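Local coordinates for protein Na-K-Cl cotransporter (Methanosarcina acetivorans, PDB 3G40) that probably carries chloride together with cations across the membrane, the chain here being the cytoplasmic C-terminal domain of the transporter, at residues Phe39-Tyr45 with Lys187-Trp192; Val141-His147 with Ser270-Leu276; Val27-Leu33 with Glu62-Leu68; Val97-Glu101 with Lys133-Met139. All coordinates share one frame. Numbering follows the deposited sequence.

Interaction 1: Phe39-Tyr45 with Lys187-Trp192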
# COMPACT_ATOMS: atom_id res chain seq x y z
N PHE A 39 -1.31 2.23 7.86
CA PHE A 39 -1.73 1.05 8.61
C PHE A 39 -1.53 1.30 10.11
O PHE A 39 -2.40 0.99 10.91
CB PHE A 39 -0.93 -0.17 8.14
CG PHE A 39 -1.36 -1.48 8.76
CD1 PHE A 39 -2.69 -1.90 8.70
CD2 PHE A 39 -0.44 -2.29 9.40
CE1 PHE A 39 -3.08 -3.10 9.27
CE2 PHE A 39 -0.82 -3.50 9.97
CZ PHE A 39 -2.16 -3.91 9.90
N LEU A 40 -0.39 1.88 10.48
CA LEU A 40 -0.17 2.23 11.89
C LEU A 40 -1.25 3.22 12.31
O LEU A 40 -1.79 3.13 13.41
CB LEU A 40 1.23 2.87 12.08
CG LEU A 40 2.39 1.89 11.88
CD1 LEU A 40 3.76 2.60 11.78
CD2 LEU A 40 2.41 0.85 12.98
N ARG A 41 -1.57 4.17 11.43
CA ARG A 41 -2.64 5.12 11.73
C ARG A 41 -4.01 4.41 11.90
O ARG A 41 -4.78 4.74 12.81
CB ARG A 41 -2.72 6.16 10.63
CG ARG A 41 -3.75 7.24 10.86
CD ARG A 41 -4.13 7.81 9.53
NE ARG A 41 -4.63 6.74 8.66
CZ ARG A 41 -4.71 6.82 7.34
NH1 ARG A 41 -4.33 7.93 6.71
NH2 ARG A 41 -5.19 5.78 6.64
N ASP A 42 -4.30 3.46 11.02
CA ASP A 42 -5.58 2.73 11.09
C ASP A 42 -5.70 1.92 12.38
O ASP A 42 -6.80 1.71 12.88
CB ASP A 42 -5.74 1.80 9.87
CG ASP A 42 -5.85 2.56 8.57
OD1 ASP A 42 -6.22 3.75 8.58
OD2 ASP A 42 -5.55 1.96 7.52
N ILE A 43 -4.57 1.48 12.92
CA ILE A 43 -4.58 0.74 14.18
C ILE A 43 -4.83 1.66 15.38
O ILE A 43 -5.46 1.27 16.36
CB ILE A 43 -3.26 -0.04 14.38
CG1 ILE A 43 -3.18 -1.22 13.41
CG2 ILE A 43 -3.12 -0.50 15.83
CD1 ILE A 43 -1.77 -1.86 13.35
N THR A 44 -4.36 2.90 15.28
CA THR A 44 -4.33 3.80 16.44
C THR A 44 -5.39 4.91 16.44
O THR A 44 -5.66 5.51 17.48
CB THR A 44 -2.92 4.46 16.59
OG1 THR A 44 -2.55 5.06 15.35
CG2 THR A 44 -1.88 3.41 16.95
N TYR A 45 -5.97 5.21 15.28
CA TYR A 45 -6.99 6.26 15.18
C TYR A 45 -8.34 5.84 15.79
O TYR A 45 -8.81 4.72 15.55
CB TYR A 45 -7.20 6.64 13.71
CG TYR A 45 -8.25 7.70 13.53
CD1 TYR A 45 -9.58 7.37 13.25
CD2 TYR A 45 -7.93 9.05 13.63
CE1 TYR A 45 -10.55 8.35 13.10
CE2 TYR A 45 -8.88 10.02 13.48
CZ TYR A 45 -10.19 9.68 13.21
OH TYR A 45 -11.11 10.68 13.07
N LYS A 187 -11.01 -2.72 15.61
CA LYS A 187 -10.47 -1.40 15.23
C LYS A 187 -10.35 -1.27 13.70
O LYS A 187 -10.78 -0.27 13.11
CB LYS A 187 -9.11 -1.20 15.91
CG LYS A 187 -8.33 0.06 15.49
CD LYS A 187 -9.16 1.32 15.71
CE LYS A 187 -9.33 1.64 17.18
NZ LYS A 187 -10.13 2.90 17.37
N LEU A 188 -9.77 -2.28 13.04
CA LEU A 188 -9.58 -2.21 11.60
C LEU A 188 -10.91 -2.38 10.88
O LEU A 188 -11.18 -1.71 9.88
CB LEU A 188 -8.56 -3.26 11.12
CG LEU A 188 -7.14 -3.02 11.60
CD1 LEU A 188 -6.21 -4.13 11.16
CD2 LEU A 188 -6.61 -1.63 11.11
N LYS A 189 -11.78 -3.23 11.40
CA LYS A 189 -13.12 -3.29 10.81
C LYS A 189 -13.69 -1.87 10.76
O LYS A 189 -14.24 -1.44 9.75
CB LYS A 189 -14.06 -4.17 11.63
CG LYS A 189 -15.53 -4.12 11.15
CD LYS A 189 -16.45 -4.92 12.06
CE LYS A 189 -17.90 -4.53 11.88
NZ LYS A 189 -18.37 -4.60 10.46
N SER A 190 -13.54 -1.16 11.87
CA SER A 190 -14.17 0.15 11.97
C SER A 190 -13.45 1.20 11.11
O SER A 190 -14.10 1.96 10.38
CB SER A 190 -14.24 0.56 13.46
OG SER A 190 -14.31 1.96 13.60
N ASN A 191 -12.13 1.24 11.16
CA ASN A 191 -11.39 2.25 10.40
C ASN A 191 -11.36 2.01 8.87
O ASN A 191 -11.37 2.97 8.10
CB ASN A 191 -9.98 2.45 10.98
CG ASN A 191 -10.00 3.27 12.26
OD1 ASN A 191 -10.96 3.99 12.51
ND2 ASN A 191 -8.97 3.14 13.07
N TRP A 192 -11.34 0.75 8.45
CA TRP A 192 -11.40 0.40 7.02
C TRP A 192 -12.83 0.34 6.50
O TRP A 192 -13.05 0.33 5.28
CB TRP A 192 -10.76 -0.96 6.76
CG TRP A 192 -9.27 -1.01 6.93
CD1 TRP A 192 -8.43 0.04 7.23
CD2 TRP A 192 -8.44 -2.17 6.79
NE1 TRP A 192 -7.13 -0.40 7.29
CE2 TRP A 192 -7.11 -1.75 7.02
CE3 TRP A 192 -8.69 -3.51 6.50
CZ2 TRP A 192 -6.03 -2.64 6.97
CZ3 TRP A 192 -7.63 -4.39 6.45
CH2 TRP A 192 -6.31 -3.95 6.68
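The C-terminal ends of two helices cross steeply here: the axes of 39-44 and 187-192 approach to 8.8 Å at 110°, with D42 nearest N191 (CA to CA 5.9 Å) and I43 nearest L188 (CA to CA 6.4 Å). Y45 is where the first helix unwinds, and the second helix supplies polar side chains to carbonyls at and just beyond its end. N191 ND2 donates to D42 O (2.6 Å) and to Y45 O (2.9 Å), while K187 NZ reaches the same Y45 O at 2.9 Å. D42 O has no i+4 amide to accept from, as the residue four on is P46, and the helix ends here. The D42 carboxylate is divided between two partners. Its OD2 accepts from W192 NE1 (2.8 Å), and its OD1 forms a salt bridge with R41 NH2 (3.0 Å); R41 NH1 also pairs with E78. Below this polar layer, F39 CE1 lies 3.8 Å from both L188 CD1 and W192 CZ2, and I43 CG1 lies 4.2 Å from L188 CD2. F39 and I43 also rest on F114 of strand 112-116, and L188 on L247. Two helices thus meet over one face of the twisted sheet, joining the two halves of this α/β domain.

Interaction 2: Val141-His147 with Ser270-Leu276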
# COMPACT_ATOMS: atom_id res chain seq x y z
N VAL A 141 2.32 -7.61 21.70
CA VAL A 141 3.13 -7.56 20.49
C VAL A 141 2.25 -7.74 19.25
O VAL A 141 1.38 -8.62 19.22
CB VAL A 141 4.24 -8.65 20.50
CG1 VAL A 141 5.03 -8.62 19.19
CG2 VAL A 141 5.17 -8.45 21.70
N LEU A 142 2.47 -6.89 18.25
CA LEU A 142 1.87 -7.08 16.93
C LEU A 142 2.99 -7.38 15.96
O LEU A 142 3.94 -6.61 15.83
CB LEU A 142 1.13 -5.82 16.48
CG LEU A 142 -0.16 -5.48 17.24
CD1 LEU A 142 -0.72 -4.15 16.77
CD2 LEU A 142 -1.21 -6.61 17.06
N LEU A 143 2.91 -8.52 15.29
CA LEU A 143 3.92 -8.88 14.31
C LEU A 143 3.28 -8.88 12.92
O LEU A 143 2.37 -9.66 12.63
CB LEU A 143 4.54 -10.24 14.65
CG LEU A 143 5.56 -10.81 13.68
CD1 LEU A 143 6.89 -10.02 13.69
CD2 LEU A 143 5.79 -12.29 13.98
N PHE A 144 3.75 -7.98 12.06
CA PHE A 144 3.10 -7.72 10.79
C PHE A 144 3.84 -8.36 9.62
O PHE A 144 5.02 -8.13 9.40
CB PHE A 144 2.95 -6.21 10.61
CG PHE A 144 2.30 -5.79 9.33
CD1 PHE A 144 1.18 -6.46 8.83
CD2 PHE A 144 2.78 -4.69 8.63
CE1 PHE A 144 0.57 -6.05 7.65
CE2 PHE A 144 2.18 -4.27 7.46
CZ PHE A 144 1.08 -4.95 6.96
N SER A 145 3.12 -9.19 8.86
CA SER A 145 3.74 -9.86 7.72
C SER A 145 3.03 -9.38 6.45
O SER A 145 2.02 -9.95 6.03
CB SER A 145 3.67 -11.38 7.88
OG SER A 145 4.32 -12.04 6.82
N LYS A 146 3.54 -8.31 5.87
CA LYS A 146 2.89 -7.68 4.74
C LYS A 146 3.20 -8.42 3.46
O LYS A 146 4.36 -8.67 3.15
CB LYS A 146 3.31 -6.20 4.61
CG LYS A 146 2.66 -5.51 3.43
CD LYS A 146 2.58 -3.99 3.62
CE LYS A 146 3.72 -3.28 2.94
NZ LYS A 146 3.48 -1.80 2.92
N HIS A 147 2.16 -8.81 2.72
CA HIS A 147 2.40 -9.56 1.49
C HIS A 147 3.09 -8.68 0.46
O HIS A 147 2.64 -7.56 0.20
CB HIS A 147 1.09 -10.11 0.92
CG HIS A 147 1.30 -11.15 -0.13
ND1 HIS A 147 1.60 -10.83 -1.43
CD2 HIS A 147 1.30 -12.50 -0.06
CE1 HIS A 147 1.76 -11.94 -2.13
NE2 HIS A 147 1.58 -12.97 -1.31
N SER A 270 -2.09 -13.03 0.87
CA SER A 270 -2.43 -11.71 1.38
C SER A 270 -1.78 -11.49 2.75
O SER A 270 -1.21 -12.41 3.33
CB SER A 270 -3.94 -11.56 1.47
OG SER A 270 -4.44 -12.48 2.41
N SER A 271 -1.89 -10.28 3.28
CA SER A 271 -1.18 -9.94 4.51
C SER A 271 -1.73 -10.59 5.78
O SER A 271 -2.92 -10.86 5.90
CB SER A 271 -1.09 -8.42 4.69
OG SER A 271 -0.37 -7.82 3.63
N CYS A 272 -0.83 -10.83 6.72
CA CYS A 272 -1.16 -11.43 7.99
C CYS A 272 -0.59 -10.60 9.12
O CYS A 272 0.50 -10.03 9.00
CB CYS A 272 -0.58 -12.85 8.06
SG CYS A 272 -1.35 -14.01 6.91
N ILE A 273 -1.33 -10.51 10.22
CA ILE A 273 -0.79 -9.88 11.42
C ILE A 273 -1.01 -10.83 12.59
O ILE A 273 -2.04 -11.52 12.66
CB ILE A 273 -1.37 -8.46 11.65
CG1 ILE A 273 -0.57 -7.69 12.72
CG2 ILE A 273 -2.86 -8.52 11.99
CD1 ILE A 273 -0.83 -6.18 12.72
N PHE A 274 -0.02 -10.92 13.47
CA PHE A 274 -0.02 -11.88 14.58
C PHE A 274 0.06 -11.13 15.89
O PHE A 274 0.96 -10.32 16.10
CB PHE A 274 1.14 -12.86 14.44
CG PHE A 274 1.16 -13.57 13.12
CD1 PHE A 274 1.70 -12.96 12.00
CD2 PHE A 274 0.61 -14.85 12.99
CE1 PHE A 274 1.69 -13.61 10.77
CE2 PHE A 274 0.61 -15.51 11.78
CZ PHE A 274 1.15 -14.89 10.66
N ALA A 275 -0.91 -11.39 16.76
CA ALA A 275 -1.07 -10.61 17.98
C ALA A 275 -0.87 -11.43 19.25
O ALA A 275 -1.60 -12.40 19.50
CB ALA A 275 -2.43 -9.93 17.98
N LEU A 276 0.11 -11.03 20.07
CA LEU A 276 0.37 -11.66 21.36
C LEU A 276 -0.09 -10.71 22.46
O LEU A 276 0.30 -9.54 22.48
CB LEU A 276 1.86 -11.97 21.52
CG LEU A 276 2.37 -12.41 22.90
CD1 LEU A 276 1.78 -13.74 23.33
CD2 LEU A 276 3.89 -12.49 22.86
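At the apolar centre, F144 faces I273 in a non-hydrogen-bonded antiparallel pair, F144 CD1 lying 4.3 Å from I273 CB. L142 extends this layer, with its CD2 3.7 Å from A275 CB and its CB 4.3 Å from I273 CD1. Helix 179-192 covers L142 and A275, and F39 meets the F144 ring. On the reverse face, L143 and F274 pair through their CB atoms (4.3 Å), V141 and L276 likewise (4.2 Å), and S145 CB approaches the edge of the F274 ring at CE1 (4.2 Å); helix 258-268 packs over L143, S145 and F274. Between the two faces runs the backbone ladder: V141 N to L276 O and L276 N to V141 O, both 2.9 Å; L143 N to F274 O and F274 N to L143 O, both 2.8 Å; S145 N to C272 O (2.8 Å) and C272 N to S145 O (3.1 Å). At the polar end of the ladder, S271 OG accepts from H147 N at 2.9 Å and also bonds to G151 O, while H147 ND1 is held by Q149 and A150. With six main-chain bonds between the strands and mostly apolar side chains on both faces, the contact is a regular, buried antiparallel seam joining the two halves of the sheet.

Interaction 3: Val27-Leu33 with Glu62-Leu68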
# COMPACT_ATOMS: atom_id res chain seq x y z
N VAL A 27 12.20 1.83 14.27
CA VAL A 27 12.41 2.24 12.90
C VAL A 27 13.90 2.24 12.57
O VAL A 27 14.67 2.97 13.19
CB VAL A 27 11.87 3.66 12.67
CG1 VAL A 27 12.17 4.11 11.25
CG2 VAL A 27 10.38 3.71 12.96
N GLU A 28 14.30 1.42 11.60
CA GLU A 28 15.67 1.46 11.11
C GLU A 28 15.68 2.17 9.76
O GLU A 28 16.61 2.90 9.44
CB GLU A 28 16.22 0.04 10.96
CG GLU A 28 16.17 -0.76 12.24
CD GLU A 28 17.07 -1.98 12.21
OE1 GLU A 28 17.01 -2.79 13.16
OE2 GLU A 28 17.83 -2.13 11.24
N ASP A 29 14.62 1.98 8.99
CA ASP A 29 14.54 2.51 7.64
C ASP A 29 13.25 3.30 7.50
O ASP A 29 12.16 2.72 7.57
CB ASP A 29 14.55 1.33 6.64
CG ASP A 29 14.33 1.78 5.19
OD1 ASP A 29 14.33 3.00 4.93
OD2 ASP A 29 14.15 0.90 4.31
N PRO A 30 13.36 4.62 7.30
CA PRO A 30 12.19 5.51 7.27
C PRO A 30 11.27 5.22 6.09
O PRO A 30 10.09 5.57 6.15
CB PRO A 30 12.81 6.91 7.11
CG PRO A 30 14.23 6.75 7.48
CD PRO A 30 14.62 5.37 7.10
N ARG A 31 11.80 4.61 5.03
CA ARG A 31 10.99 4.25 3.87
C ARG A 31 9.98 3.15 4.21
O ARG A 31 8.84 3.17 3.74
CB ARG A 31 11.87 3.81 2.70
CG ARG A 31 12.82 4.90 2.20
CD ARG A 31 13.95 4.26 1.43
NE ARG A 31 15.00 5.21 1.08
CZ ARG A 31 16.25 4.86 0.79
NH1 ARG A 31 16.60 3.58 0.82
NH2 ARG A 31 17.14 5.79 0.48
N GLU A 32 10.42 2.18 5.01
CA GLU A 32 9.51 1.14 5.51
C GLU A 32 8.44 1.78 6.38
O GLU A 32 7.26 1.43 6.29
CB GLU A 32 10.27 0.10 6.34
CG GLU A 32 10.98 -0.96 5.52
CD GLU A 32 10.04 -2.03 4.96
OE1 GLU A 32 8.83 -2.04 5.29
OE2 GLU A 32 10.54 -2.88 4.18
N LEU A 33 8.85 2.71 7.23
CA LEU A 33 7.88 3.43 8.04
C LEU A 33 6.86 4.15 7.16
O LEU A 33 5.67 4.08 7.44
CB LEU A 33 8.58 4.44 8.96
CG LEU A 33 7.66 5.33 9.80
CD1 LEU A 33 6.74 4.49 10.68
CD2 LEU A 33 8.51 6.31 10.66
N GLU A 62 20.53 6.73 7.40
CA GLU A 62 19.17 6.93 6.92
C GLU A 62 18.68 8.32 7.33
O GLU A 62 17.54 8.70 7.05
CB GLU A 62 18.24 5.86 7.49
CG GLU A 62 18.72 4.44 7.28
CD GLU A 62 18.67 4.00 5.82
OE1 GLU A 62 17.99 4.68 5.03
OE2 GLU A 62 19.30 2.98 5.48
N ASN A 63 19.55 9.07 7.99
CA ASN A 63 19.20 10.36 8.57
C ASN A 63 17.84 10.33 9.26
O ASN A 63 16.94 11.10 8.93
CB ASN A 63 19.24 11.47 7.52
CG ASN A 63 19.57 12.82 8.12
OD1 ASN A 63 19.67 12.96 9.35
ND2 ASN A 63 19.76 13.82 7.27
N LEU A 64 17.69 9.43 10.22
CA LEU A 64 16.49 9.37 11.03
C LEU A 64 16.22 10.71 11.71
O LEU A 64 15.06 11.06 11.94
CB LEU A 64 16.62 8.26 12.07
CG LEU A 64 16.70 6.85 11.47
CD1 LEU A 64 16.86 5.80 12.57
CD2 LEU A 64 15.47 6.58 10.65
N LEU A 65 17.27 11.47 12.00
CA LEU A 65 17.11 12.73 12.72
C LEU A 65 16.28 13.72 11.92
O LEU A 65 15.54 14.53 12.50
CB LEU A 65 18.48 13.34 13.09
CG LEU A 65 18.51 14.32 14.27
CD1 LEU A 65 18.16 13.63 15.58
CD2 LEU A 65 19.88 15.00 14.37
N SER A 66 16.39 13.65 10.60
CA SER A 66 15.61 14.52 9.72
C SER A 66 14.19 14.01 9.45
O SER A 66 13.24 14.79 9.35
CB SER A 66 16.35 14.71 8.40
OG SER A 66 17.62 15.29 8.60
N GLN A 67 14.05 12.70 9.33
CA GLN A 67 12.79 12.11 8.88
C GLN A 67 11.79 11.78 9.99
O GLN A 67 10.58 11.97 9.82
CB GLN A 67 13.05 10.86 8.03
CG GLN A 67 13.89 11.14 6.79
CD GLN A 67 13.55 10.21 5.64
OE1 GLN A 67 12.37 9.96 5.35
NE2 GLN A 67 14.57 9.70 4.97
N LEU A 68 12.28 11.27 11.12
CA LEU A 68 11.37 10.86 12.20
C LEU A 68 10.51 11.99 12.76
O LEU A 68 9.32 11.79 13.00
CB LEU A 68 12.12 10.12 13.32
CG LEU A 68 12.59 8.70 13.03
CD1 LEU A 68 12.92 8.00 14.32
CD2 LEU A 68 11.53 7.90 12.25
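V27 ends a central strand of the parallel part of the sheet, and the chain turns from it into helix 30-44 in a β-α-β unit; helix 64-77 belongs to the next such unit, and the two helix N-termini meet here. V27 CG1 lies 4.2 Å from L64 CD2 and 4.0 Å from L68 CD2. The CA-to-CB bond of E28 points away, and its carboxylate forms a salt bridge with R123, but E28 O sits 3.4 Å from E62 CG. D29 is the N-cap, its OD1 accepting from R31 N at 3.0 Å; the same OD1 is only 4.0 Å from the like-charged E62 OE1. P30, the first helical residue, makes the broadest contact: its CG meets L64 CD2 at 3.4 Å, its CD meets E62 CB at 3.7 Å, and its CB meets Q67 OE1 at 3.5 Å. R31 packs on G269 of the second subunit, placing this corner beside the dimer interface. One turn into the helix, L33 closes the apolar seam, its CD2 3.8 Å from L68 CD2.

Interaction 4: Val97-Glu101 with Lys133-Met139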
# COMPACT_ATOMS: atom_id res chain seq x y z
N VAL A 97 15.09 -3.16 24.19
CA VAL A 97 14.86 -3.42 25.60
C VAL A 97 14.86 -2.11 26.39
O VAL A 97 13.97 -1.87 27.21
CB VAL A 97 15.92 -4.37 26.18
CG1 VAL A 97 15.89 -4.34 27.71
CG2 VAL A 97 15.70 -5.77 25.65
N VAL A 98 15.86 -1.27 26.14
CA VAL A 98 15.92 0.05 26.74
C VAL A 98 14.69 0.87 26.33
O VAL A 98 14.08 1.56 27.16
CB VAL A 98 17.20 0.81 26.34
CG1 VAL A 98 17.15 2.25 26.84
CG2 VAL A 98 18.44 0.09 26.86
N GLY A 99 14.33 0.79 25.06
CA GLY A 99 13.17 1.48 24.55
C GLY A 99 11.92 1.16 25.36
O GLY A 99 11.20 2.05 25.80
N MET A 100 11.68 -0.13 25.56
CA MET A 100 10.51 -0.58 26.32
C MET A 100 10.67 -0.27 27.81
O MET A 100 9.71 0.10 28.49
CB MET A 100 10.29 -2.07 26.11
CG MET A 100 10.20 -2.49 24.65
SD MET A 100 9.75 -4.22 24.45
CE MET A 100 10.94 -5.03 25.51
N GLU A 101 11.89 -0.43 28.32
CA GLU A 101 12.17 -0.15 29.72
C GLU A 101 11.83 1.29 30.04
O GLU A 101 11.31 1.60 31.11
CB GLU A 101 13.64 -0.43 30.03
CG GLU A 101 14.01 -0.27 31.50
CD GLU A 101 13.26 -1.24 32.40
OE1 GLU A 101 13.91 -2.07 33.06
OE2 GLU A 101 12.01 -1.16 32.45
N LYS A 133 10.72 -10.97 25.46
CA LYS A 133 10.99 -9.89 26.41
C LYS A 133 9.82 -8.92 26.59
O LYS A 133 9.63 -8.36 27.67
CB LYS A 133 12.22 -9.08 25.97
CG LYS A 133 13.55 -9.84 25.99
CD LYS A 133 14.20 -9.81 27.36
CE LYS A 133 15.61 -10.41 27.31
NZ LYS A 133 16.08 -10.93 28.62
N ALA A 134 9.04 -8.70 25.53
CA ALA A 134 7.98 -7.69 25.55
C ALA A 134 6.96 -7.95 26.65
O ALA A 134 6.43 -7.02 27.27
CB ALA A 134 7.29 -7.57 24.18
N SER A 135 6.69 -9.23 26.90
CA SER A 135 5.72 -9.62 27.92
C SER A 135 6.19 -9.19 29.31
O SER A 135 5.38 -8.82 30.16
CB SER A 135 5.51 -11.14 27.88
OG SER A 135 5.37 -11.58 26.54
N MET A 136 7.50 -9.22 29.51
CA MET A 136 8.09 -8.82 30.78
C MET A 136 7.75 -7.38 31.14
O MET A 136 7.58 -7.04 32.32
CB MET A 136 9.61 -9.01 30.74
CG MET A 136 10.05 -10.39 30.27
SD MET A 136 11.84 -10.55 30.15
CE MET A 136 12.00 -12.28 29.69
N TYR A 137 7.66 -6.52 30.13
CA TYR A 137 7.35 -5.12 30.36
C TYR A 137 5.85 -4.83 30.21
O TYR A 137 5.46 -3.71 29.86
CB TYR A 137 8.17 -4.23 29.42
CG TYR A 137 9.66 -4.34 29.67
CD1 TYR A 137 10.44 -5.26 28.97
CD2 TYR A 137 10.29 -3.53 30.60
CE1 TYR A 137 11.80 -5.36 29.20
CE2 TYR A 137 11.65 -3.62 30.84
CZ TYR A 137 12.40 -4.54 30.13
OH TYR A 137 13.75 -4.65 30.36
N ARG A 138 5.03 -5.83 30.49
CA ARG A 138 3.58 -5.70 30.36
C ARG A 138 3.18 -5.20 28.97
O ARG A 138 2.27 -4.37 28.83
CB ARG A 138 3.04 -4.74 31.42
CG ARG A 138 3.33 -5.16 32.85
CD ARG A 138 3.09 -4.00 33.81
NE ARG A 138 1.78 -3.38 33.62
CZ ARG A 138 1.44 -2.19 34.10
NH1 ARG A 138 2.31 -1.48 34.79
NH2 ARG A 138 0.22 -1.71 33.87
N MET A 139 3.85 -5.70 27.93
CA MET A 139 3.55 -5.26 26.57
C MET A 139 2.96 -6.34 25.67
O MET A 139 3.41 -7.48 25.66
CB MET A 139 4.79 -4.65 25.90
CG MET A 139 5.09 -3.24 26.34
SD MET A 139 6.55 -2.59 25.50
CE MET A 139 5.89 -1.96 23.97
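This is a largely apolar helix-to-helix contact on the sheet face opposite that covered by helix 30-44, where helix 94-103 lies against the C-terminal end of helix 124-136 and the turn beyond it. M100 and Y137 dominate: each has more of its surface covered by the other segment than any other residue of its own segment, and their CA atoms are 6.8 Å apart. The Y137 ring lies against helix 94-103 so that M100 CB and E101 N sit over one face, while M100 CE closes on Y137 CD1 at 3.5 Å. At the far end of the ring, V97 CG1 approaches Y137 OH at 3.4 Å, and E101 OE2 comes to 3.0 Å from Y137 CE2, a close approach of carboxylate to ring carbon. Deeper in, M100 SD touches M139 SD (3.7 Å) and A134 CB (4.2 Å), and its CE reaches A134 CA at 4.0 Å. Both methionines rest on L24 and L113 of the underlying strands. The turn carrying Y137 is a Schellman motif: M139 N bonds to A134 O and R138 N to S135 O, both at 3.0 Å, with R138, salt-bridged to E280, at the C′ position of positive phi. Ending the helix this way turns the chain back toward the sheet, bringing M139 to the start of strand 140-145, as in the β-α-β crossovers of a parallel α/β fold.

In the fold
Interactions 3 and 4 are local closures in the first half of the chain, coming one after the other, whereas interactions 1 and 2 join that half to the second. Interaction 4 is nested inside the loop closed by interaction 1, while interactions 1 and 2 cross and have centres 14 Å apart; F39 CE2 meets F144 CE1 at 3.7 Å, linking helix contact to sheet seam. Helix 30-44 is shared by interactions 1 and 3, centres 22 Å apart, and L40 CD1 touches L33 CD1 (3.7 Å). From the other face, A134 CB packs on V141 CG2 (3.4 Å), tying interaction 4 to interaction 2. Helices thus pack on both faces of one continuous sheet that runs through both halves, consistent with a single α/β domain.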